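Local atomic coordinates of mRNA export factor GLE1 (Saccharomyces cerevisiae, PDB entry 6B4E), a protein that serves as a component of the nuclear pore complex and, as an mRNA export factor, binds inositol hexakisphosphate and activates an enzyme partner. Residues A[170-173]-A[174-177]. Numbering follows the deposited sequence.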
loop_
_atom_site.group_PDB
_atom_site.type_symbol
_atom_site.label_atom_id
_atom_site.label_comp_id
_atom_site.label_asym_id
_atom_site.label_seq_id
_atom_site.Cartn_x
_atom_site.Cartn_y
_atom_site.Cartn_z
ATOM N N THR A 170 -10.996 10.073 12.193
ATOM C CA THR A 170 -11.691 9.065 11.398
ATOM C C THR A 170 -11.400 9.240 9.910
ATOM O O THR A 170 -11.168 8.261 9.192
ATOM C CB THR A 170 -13.190 9.142 11.675
ATOM O OG1 THR A 170 -13.442 8.662 13.007
ATOM C CG2 THR A 170 -13.975 8.283 10.687
ATOM N N SER A 171 -11.402 10.484 9.437
ATOM C CA SER A 171 -11.126 10.750 8.026
ATOM C C SER A 171 -9.737 10.248 7.648
ATOM O O SER A 171 -9.566 9.506 6.674
ATOM C CB SER A 171 -11.257 12.252 7.770
ATOM O OG SER A 171 -10.896 12.593 6.455
ATOM N N TYR A 172 -8.735 10.635 8.431
ATOM C CA TYR A 172 -7.366 10.221 8.159
ATOM C C TYR A 172 -7.226 8.710 8.223
ATOM O O TYR A 172 -6.645 8.085 7.324
ATOM C CB TYR A 172 -6.432 10.892 9.159
ATOM C CG TYR A 172 -4.997 10.443 9.077
ATOM C CD1 TYR A 172 -4.143 10.912 8.083
ATOM C CD2 TYR A 172 -4.479 9.560 10.016
ATOM C CE1 TYR A 172 -2.805 10.489 8.026
ATOM C CE2 TYR A 172 -3.155 9.155 9.978
ATOM C CZ TYR A 172 -2.327 9.611 8.984
ATOM O OH TYR A 172 -1.022 9.166 8.979
ATOM N N ASP A 173 -7.728 8.103 9.294
ATOM C CA ASP A 173 -7.560 6.663 9.461
ATOM C C ASP A 173 -8.205 5.899 8.316
ATOM O O ASP A 173 -7.625 4.939 7.800
ATOM C CB ASP A 173 -8.146 6.202 10.798
ATOM C CG ASP A 173 -7.281 6.604 11.990
ATOM O OD1 ASP A 173 -7.799 6.581 13.125
ATOM O OD2 ASP A 173 -6.109 6.960 11.792
ATOM N N GLU A 174 -9.410 6.301 7.911
ATOM C CA GLU A 174 -10.117 5.538 6.889
ATOM C C GLU A 174 -9.468 5.712 5.526
ATOM O O GLU A 174 -9.397 4.744 4.752
ATOM C CB GLU A 174 -11.591 5.911 6.876
ATOM C CG GLU A 174 -12.338 5.379 8.117
ATOM C CD GLU A 174 -13.852 5.540 8.059
ATOM O OE1 GLU A 174 -14.361 6.176 7.115
ATOM O OE2 GLU A 174 -14.540 5.025 8.969
ATOM N N ARG A 175 -8.924 6.900 5.243
ATOM C CA ARG A 175 -8.110 7.085 4.042
ATOM C C ARG A 175 -6.870 6.190 4.056
ATOM O O ARG A 175 -6.540 5.544 3.051
ATOM C CB ARG A 175 -7.688 8.552 3.897
ATOM C CG ARG A 175 -8.794 9.496 3.560
ATOM C CD ARG A 175 -8.267 10.847 3.074
ATOM N NE ARG A 175 -7.311 11.481 3.991
ATOM C CZ ARG A 175 -5.985 11.518 3.821
ATOM N NH1 ARG A 175 -5.418 10.955 2.760
ATOM N NH2 ARG A 175 -5.211 12.130 4.710
ATOM N N MET A 176 -6.147 6.154 5.182
ATOM C CA MET A 176 -4.943 5.334 5.226
ATOM C C MET A 176 -5.297 3.863 5.032
ATOM O O MET A 176 -4.591 3.131 4.325
ATOM C CB MET A 176 -4.193 5.525 6.550
ATOM C CG MET A 176 -3.668 6.929 6.799
ATOM S SD MET A 176 -2.524 7.521 5.540
ATOM C CE MET A 176 -3.637 8.572 4.604
ATOM N N GLY A 177 -6.393 3.417 5.645
ATOM C CA GLY A 177 -6.760 2.015 5.538
ATOM C C GLY A 177 -7.130 1.633 4.120
ATOM O O GLY A 177 -6.745 0.563 3.632
#
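Glu-174 lies alongside Thr-170, one turn back on helix 169-188: its amide donates to Thr-170 O (2.9 Å), and its extended chain brings OE2 to 3.7 Å from Thr-170 CG2, while OE1 forms a salt bridge with Arg-102 of helix 79-103. Arg-175 N donates to Ser-171 O at 3.0 Å. With its chain bent at chi3 (-54°), Arg-175 crosses Tyr-172 at about a right angle and sets NH2 at the ring edge, 3.7 Å from Tyr-172 CD1; the two planes stand 70° apart. Its NH1 makes a salt bridge to Glu-98, and NH2 has both a salt bridge to Glu-167 and a hydrogen bond to Gly-157 O. Met-176 N donates a hydrogen bond to Tyr-172 O, and its side chain lies across one ring face: CG sits 3.8 Å from the Tyr-172 ring centroid, a CH-pi contact, and SD approaches obliquely at 4.4 Å from the same centroid. Tyr-172 reaches forward because its CG is anti to the backbone N (chi1 174°); its OH is hydrogen-bonded to Met-156 O and its ring stacks with Trp-158. An alanine in place of Tyr-172 would probably strip Met-176 of its aromatic partner. Gly-177 N donates to Asp-173 O. The i to i+4 bonds are those of a regular alpha-helix, here carrying a Met-aromatic pair within the helical, strand-free C-terminal region of Gle1.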